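Local coordinates for protein lactococcal phage P2 ORF15 (Lactococcus phage p2, PDB 2WZP) that is probably the distal tail (Dit) protein of the phage, a structural component of the baseplate at the tip of the tail, at residues Phe172-Lys186 and Tyr204-Trp218. Numbering follows the deposited sequence.
Sequences FDKIQNGKVIAGMSK and YTYYGESDIDRLSRW
The side-chain amide of N177 grips the backbone of E209 with both its ends: E209 N donates to N177 OD1 at 2.8 Å, arriving from above the amide carbonyl plane, while N177 ND2 reaches E209 O at 3.0 Å, with that acceptor close to the amide plane. I212 CB and the Y207 ring, its plane turned 65° from the amide, pack around this group. Packing is also close at the base, where F172 CE1 meets W218 CB at 3.5 Å and a nearly straight bond runs from D173 N to L215 O; F172 also meets the F317 ring edge-to-face and touches M307. At the far end the K186 chain, extended beyond CG, runs alongside the Y204 ring, placing CD over one face, 3.9 Å from the centroid, and NZ 3.0 Å from Y204 OH. Acidic side chains of other protein chains bind both polar ends. K174 bends at chi2 (75°) to bring NZ to the syn lone pair of D213 OD2 in a salt bridge. Around it the contact is looser, and a water donating to both I175 O and D213 OD2 spans the segments. The two segments, mostly loop with a 3-10 turn at 212-215, form the stem of a long arm projecting from the Dit C-terminal domain, its outer part bonded to and packed against other protein chains, an extension that, as in siphophage baseplates, probably holds the receptor-binding proteins.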
loop_
_atom_site.group_PDB
_atom_site.type_symbol
_atom_site.label_atom_id
_atom_site.label_comp_id
_atom_site.label_asym_id
_atom_site.label_seq_id
_atom_site.Cartn_x
_atom_site.Cartn_y
_atom_site.Cartn_z
ATOM N N PHE M 172 59.643 -21.525 2.299
ATOM C CA PHE M 172 60.630 -21.361 1.242
ATOM C C PHE M 172 61.995 -21.602 1.867
ATOM O O PHE M 172 62.290 -21.024 2.912
ATOM C CB PHE M 172 60.525 -19.973 0.611
ATOM C CG PHE M 172 59.102 -19.554 0.363
ATOM C CD1 PHE M 172 58.368 -20.109 -0.682
ATOM C CD2 PHE M 172 58.498 -18.585 1.159
ATOM C CE1 PHE M 172 57.041 -19.730 -0.899
ATOM C CE2 PHE M 172 57.187 -18.178 0.921
ATOM C CZ PHE M 172 56.458 -18.765 -0.099
ATOM N N ASP M 173 62.777 -22.523 1.283
ATOM C CA ASP M 173 64.095 -22.900 1.784
ATOM C C ASP M 173 65.151 -22.692 0.713
ATOM O O ASP M 173 65.005 -23.204 -0.392
ATOM C CB ASP M 173 64.102 -24.379 2.192
ATOM C CG ASP M 173 63.606 -24.653 3.588
ATOM O OD1 ASP M 173 64.430 -24.613 4.526
ATOM O OD2 ASP M 173 62.421 -25.014 3.731
ATOM N N LYS M 174 66.236 -22.006 1.057
ATOM C CA LYS M 174 67.326 -21.792 0.130
ATOM C C LYS M 174 68.294 -22.994 0.205
ATOM O O LYS M 174 69.121 -23.102 1.115
ATOM C CB LYS M 174 68.007 -20.436 0.357
ATOM C CG LYS M 174 68.934 -20.008 -0.775
ATOM C CD LYS M 174 68.206 -19.528 -2.021
ATOM C CE LYS M 174 69.261 -19.352 -3.095
ATOM N NZ LYS M 174 68.789 -18.492 -4.220
ATOM N N ILE M 175 68.104 -23.933 -0.732
ATOM C CA ILE M 175 68.864 -25.165 -0.864
ATOM C C ILE M 175 69.815 -24.992 -2.033
ATOM O O ILE M 175 69.418 -24.532 -3.113
ATOM C CB ILE M 175 67.932 -26.405 -1.079
ATOM C CG1 ILE M 175 66.690 -26.446 -0.142
ATOM C CG2 ILE M 175 68.718 -27.727 -1.076
ATOM C CD1 ILE M 175 66.940 -26.654 1.348
ATOM N N GLN M 176 71.073 -25.354 -1.811
ATOM C CA GLN M 176 72.112 -25.283 -2.828
ATOM C C GLN M 176 72.439 -26.677 -3.280
ATOM O O GLN M 176 72.504 -27.598 -2.474
ATOM C CB GLN M 176 73.373 -24.609 -2.281
ATOM C CG GLN M 176 73.299 -23.080 -2.290
ATOM C CD GLN M 176 74.341 -22.491 -3.201
ATOM O OE1 GLN M 176 75.555 -22.579 -2.942
ATOM N NE2 GLN M 176 73.894 -21.898 -4.303
ATOM N N ASN M 177 72.638 -26.832 -4.575
ATOM C CA ASN M 177 73.035 -28.082 -5.202
ATOM C C ASN M 177 74.455 -28.431 -4.765
ATOM O O ASN M 177 75.236 -27.547 -4.434
ATOM C CB ASN M 177 73.022 -27.883 -6.725
ATOM C CG ASN M 177 71.698 -28.121 -7.388
ATOM O OD1 ASN M 177 70.815 -28.798 -6.863
ATOM N ND2 ASN M 177 71.546 -27.598 -8.578
ATOM N N GLY M 178 74.799 -29.705 -4.816
ATOM C CA GLY M 178 76.160 -30.148 -4.558
ATOM C C GLY M 178 76.985 -29.872 -5.800
ATOM O O GLY M 178 76.469 -29.343 -6.796
ATOM N N LYS M 179 78.268 -30.211 -5.751
ATOM C CA LYS M 179 79.144 -30.031 -6.903
ATOM C C LYS M 179 79.072 -31.287 -7.797
ATOM O O LYS M 179 78.700 -32.373 -7.326
ATOM C CB LYS M 179 80.593 -29.808 -6.435
ATOM C CG LYS M 179 80.827 -28.566 -5.620
ATOM C CD LYS M 179 82.243 -28.106 -5.873
ATOM C CE LYS M 179 82.740 -27.050 -4.899
ATOM N NZ LYS M 179 83.102 -27.633 -3.573
ATOM N N VAL M 180 79.409 -31.133 -9.083
ATOM C CA VAL M 180 79.471 -32.254 -10.026
ATOM C C VAL M 180 80.885 -32.783 -9.919
ATOM O O VAL M 180 81.841 -32.052 -10.221
ATOM C CB VAL M 180 79.124 -31.840 -11.490
ATOM C CG1 VAL M 180 79.317 -33.011 -12.462
ATOM C CG2 VAL M 180 77.716 -31.283 -11.578
ATOM N N ILE M 181 81.024 -34.030 -9.451
ATOM C CA ILE M 181 82.335 -34.664 -9.272
ATOM C C ILE M 181 82.507 -35.880 -10.176
ATOM O O ILE M 181 81.852 -36.901 -9.966
ATOM C CB ILE M 181 82.619 -34.990 -7.773
ATOM C CG1 ILE M 181 82.498 -33.719 -6.895
ATOM C CG2 ILE M 181 84.016 -35.639 -7.625
ATOM C CD1 ILE M 181 82.432 -33.933 -5.417
ATOM N N ALA M 182 83.383 -35.779 -11.177
ATOM C CA ALA M 182 83.669 -36.899 -12.074
ATOM C C ALA M 182 84.144 -38.101 -11.237
ATOM O O ALA M 182 85.084 -37.968 -10.423
ATOM C CB ALA M 182 84.734 -36.500 -13.092
ATOM N N GLY M 183 83.420 -39.213 -11.362
ATOM C CA GLY M 183 83.725 -40.424 -10.608
ATOM C C GLY M 183 82.739 -40.691 -9.500
ATOM O O GLY M 183 82.653 -41.814 -9.007
ATOM N N MET M 184 81.954 -39.660 -9.120
ATOM C CA MET M 184 80.934 -39.751 -8.071
ATOM C C MET M 184 79.545 -39.466 -8.595
ATOM O O MET M 184 78.663 -40.298 -8.418
ATOM C CB MET M 184 81.248 -38.847 -6.870
ATOM C CG MET M 184 82.587 -39.169 -6.203
ATOM S SD MET M 184 82.695 -38.588 -4.484
ATOM C CE MET M 184 81.537 -39.820 -3.656
ATOM N N SER M 185 79.347 -38.293 -9.233
ATOM C CA SER M 185 78.058 -37.798 -9.760
ATOM C C SER M 185 77.543 -38.581 -10.949
ATOM O O SER M 185 78.343 -39.092 -11.750
ATOM C CB SER M 185 78.171 -36.328 -10.166
ATOM O OG SER M 185 78.653 -35.526 -9.105
ATOM N N LYS M 186 76.203 -38.631 -11.116
ATOM C CA LYS M 186 75.675 -39.285 -12.318
ATOM C C LYS M 186 75.801 -38.292 -13.471
ATOM O O LYS M 186 75.163 -37.216 -13.470
ATOM C CB LYS M 186 74.231 -39.784 -12.140
ATOM C CG LYS M 186 73.769 -40.711 -13.270
ATOM C CD LYS M 186 72.330 -41.134 -13.113
ATOM C CE LYS M 186 72.041 -42.374 -13.891
ATOM N NZ LYS M 186 70.691 -42.912 -13.602
ATOM N N TYR M 204 77.669 -43.692 -7.735
ATOM C CA TYR M 204 76.970 -42.543 -8.291
ATOM C C TYR M 204 75.986 -41.955 -7.319
ATOM O O TYR M 204 75.229 -42.660 -6.648
ATOM C CB TYR M 204 76.488 -42.673 -9.750
ATOM C CG TYR M 204 75.062 -43.101 -9.996
ATOM C CD1 TYR M 204 73.991 -42.257 -9.680
ATOM C CD2 TYR M 204 74.779 -44.284 -10.668
ATOM C CE1 TYR M 204 72.675 -42.637 -9.927
ATOM C CE2 TYR M 204 73.474 -44.655 -10.956
ATOM C CZ TYR M 204 72.423 -43.829 -10.590
ATOM O OH TYR M 204 71.144 -44.228 -10.892
ATOM N N THR M 205 76.077 -40.643 -7.187
ATOM C CA THR M 205 75.185 -39.814 -6.403
ATOM C C THR M 205 74.654 -38.768 -7.380
ATOM O O THR M 205 75.237 -38.576 -8.455
ATOM C CB THR M 205 75.911 -39.191 -5.199
ATOM O OG1 THR M 205 77.036 -38.459 -5.655
ATOM C CG2 THR M 205 76.346 -40.212 -4.167
ATOM N N TYR M 206 73.522 -38.144 -7.049
ATOM C CA TYR M 206 72.939 -37.083 -7.849
ATOM C C TYR M 206 73.539 -35.780 -7.321
ATOM O O TYR M 206 73.445 -35.519 -6.124
ATOM C CB TYR M 206 71.401 -37.104 -7.741
ATOM C CG TYR M 206 70.775 -38.286 -8.456
ATOM C CD1 TYR M 206 70.562 -38.266 -9.842
ATOM C CD2 TYR M 206 70.419 -39.431 -7.762
ATOM C CE1 TYR M 206 69.996 -39.355 -10.500
ATOM C CE2 TYR M 206 69.804 -40.499 -8.401
ATOM C CZ TYR M 206 69.608 -40.465 -9.775
ATOM O OH TYR M 206 69.078 -41.561 -10.404
ATOM N N TYR M 207 74.195 -34.983 -8.199
ATOM C CA TYR M 207 74.859 -33.728 -7.809
ATOM C C TYR M 207 73.903 -32.781 -7.098
ATOM O O TYR M 207 74.277 -32.108 -6.142
ATOM C CB TYR M 207 75.486 -33.021 -9.036
ATOM C CG TYR M 207 74.515 -32.167 -9.829
ATOM C CD1 TYR M 207 74.423 -30.793 -9.610
ATOM C CD2 TYR M 207 73.630 -32.741 -10.737
ATOM C CE1 TYR M 207 73.480 -30.011 -10.287
ATOM C CE2 TYR M 207 72.686 -31.970 -11.417
ATOM C CZ TYR M 207 72.625 -30.604 -11.198
ATOM O OH TYR M 207 71.733 -29.838 -11.907
ATOM N N GLY M 208 72.689 -32.721 -7.615
ATOM C CA GLY M 208 71.668 -31.801 -7.188
ATOM C C GLY M 208 70.460 -31.998 -8.046
ATOM O O GLY M 208 70.258 -33.082 -8.580
ATOM N N GLU M 209 69.640 -30.974 -8.132
ATOM C CA GLU M 209 68.384 -30.968 -8.892
ATOM C C GLU M 209 68.400 -29.809 -9.875
ATOM O O GLU M 209 69.001 -28.761 -9.594
ATOM C CB GLU M 209 67.172 -30.773 -7.951
ATOM C CG GLU M 209 67.016 -31.797 -6.848
ATOM C CD GLU M 209 65.699 -32.546 -6.780
ATOM O OE1 GLU M 209 64.663 -31.990 -7.211
ATOM O OE2 GLU M 209 65.707 -33.694 -6.272
ATOM N N SER M 210 67.733 -29.970 -11.009
ATOM C CA SER M 210 67.650 -28.842 -11.941
ATOM C C SER M 210 66.606 -27.910 -11.310
ATOM O O SER M 210 65.585 -28.391 -10.782
ATOM C CB SER M 210 67.281 -29.288 -13.351
ATOM O OG SER M 210 65.999 -29.880 -13.332
ATOM N N ASP M 211 66.950 -26.603 -11.220
ATOM C CA ASP M 211 66.138 -25.565 -10.587
ATOM C C ASP M 211 65.858 -25.890 -9.096
ATOM O O ASP M 211 64.704 -25.896 -8.673
ATOM C CB ASP M 211 64.868 -25.298 -11.408
ATOM C CG ASP M 211 64.083 -24.037 -11.080
ATOM O OD1 ASP M 211 64.692 -23.072 -10.548
ATOM O OD2 ASP M 211 62.876 -23.978 -11.447
ATOM N N ILE M 212 66.936 -26.152 -8.291
ATOM C CA ILE M 212 66.826 -26.431 -6.845
ATOM C C ILE M 212 66.219 -25.190 -6.133
ATOM O O ILE M 212 65.558 -25.276 -5.087
ATOM C CB ILE M 212 68.200 -26.854 -6.255
ATOM C CG1 ILE M 212 68.099 -27.426 -4.827
ATOM C CG2 ILE M 212 69.247 -25.737 -6.325
ATOM C CD1 ILE M 212 67.479 -28.776 -4.693
ATOM N N ASP M 213 66.412 -24.056 -6.780
ATOM C CA ASP M 213 65.988 -22.745 -6.387
ATOM C C ASP M 213 64.496 -22.637 -6.271
ATOM O O ASP M 213 64.009 -21.902 -5.419
ATOM C CB ASP M 213 66.513 -21.750 -7.395
ATOM C CG ASP M 213 66.869 -20.456 -6.759
ATOM O OD1 ASP M 213 66.203 -19.431 -7.089
ATOM O OD2 ASP M 213 67.784 -20.457 -5.901
ATOM N N ARG M 214 63.761 -23.419 -7.047
ATOM C CA ARG M 214 62.298 -23.424 -6.988
ATOM C C ARG M 214 61.766 -23.669 -5.563
ATOM O O ARG M 214 60.655 -23.263 -5.266
ATOM C CB ARG M 214 61.719 -24.431 -7.999
ATOM C CG ARG M 214 61.512 -25.825 -7.448
ATOM C CD ARG M 214 61.429 -26.884 -8.503
ATOM N NE ARG M 214 62.497 -27.846 -8.283
ATOM C CZ ARG M 214 62.293 -29.088 -7.910
ATOM N NH1 ARG M 214 61.063 -29.547 -7.767
ATOM N NH2 ARG M 214 63.308 -29.889 -7.693
ATOM N N LEU M 215 62.557 -24.319 -4.697
ATOM C CA LEU M 215 62.193 -24.657 -3.309
ATOM C C LEU M 215 62.245 -23.443 -2.356
ATOM O O LEU M 215 61.756 -23.511 -1.225
ATOM C CB LEU M 215 63.070 -25.838 -2.789
ATOM C CG LEU M 215 63.087 -27.138 -3.618
ATOM C CD1 LEU M 215 64.046 -28.128 -3.026
ATOM C CD2 LEU M 215 61.730 -27.796 -3.668
ATOM N N SER M 216 62.834 -22.330 -2.826
ATOM C CA SER M 216 62.960 -21.076 -2.076
ATOM C C SER M 216 62.000 -20.021 -2.642
ATOM O O SER M 216 62.020 -18.882 -2.202
ATOM C CB SER M 216 64.391 -20.555 -2.181
ATOM O OG SER M 216 64.659 -20.099 -3.499
ATOM N N ARG M 217 61.192 -20.394 -3.623
ATOM C CA ARG M 217 60.315 -19.487 -4.342
ATOM C C ARG M 217 58.850 -19.749 -4.177
ATOM O O ARG M 217 58.419 -20.892 -4.042
ATOM C CB ARG M 217 60.627 -19.539 -5.827
ATOM C CG ARG M 217 61.999 -19.001 -6.210
ATOM C CD ARG M 217 62.017 -18.631 -7.667
ATOM N NE ARG M 217 61.463 -19.696 -8.484
ATOM C CZ ARG M 217 62.212 -20.562 -9.148
ATOM N NH1 ARG M 217 63.537 -20.468 -9.113
ATOM N NH2 ARG M 217 61.647 -21.524 -9.860
ATOM N N TRP M 218 58.084 -18.674 -4.282
ATOM C CA TRP M 218 56.638 -18.678 -4.273
ATOM C C TRP M 218 56.214 -18.529 -5.715
ATOM O O TRP M 218 56.577 -17.554 -6.365
ATOM C CB TRP M 218 56.116 -17.496 -3.443
ATOM C CG TRP M 218 54.629 -17.413 -3.281
ATOM C CD1 TRP M 218 53.695 -18.340 -3.659
ATOM C CD2 TRP M 218 53.902 -16.343 -2.657
ATOM N NE1 TRP M 218 52.432 -17.890 -3.349
ATOM C CE2 TRP M 218 52.531 -16.669 -2.729
ATOM C CE3 TRP M 218 54.278 -15.124 -2.053
ATOM C CZ2 TRP M 218 51.535 -15.813 -2.239
ATOM C CZ3 TRP M 218 53.289 -14.290 -1.541
ATOM C CH2 TRP M 218 51.938 -14.632 -1.642
HETATM O O HOH W 1 66.226 -23.531 -2.898
HETATM O O HOH W 2 69.743 -22.241 -4.793
HETATM O O HOH W 3 77.423 -35.979 -6.896
HETATM O O HOH W 4 74.183 -36.164 -11.052
#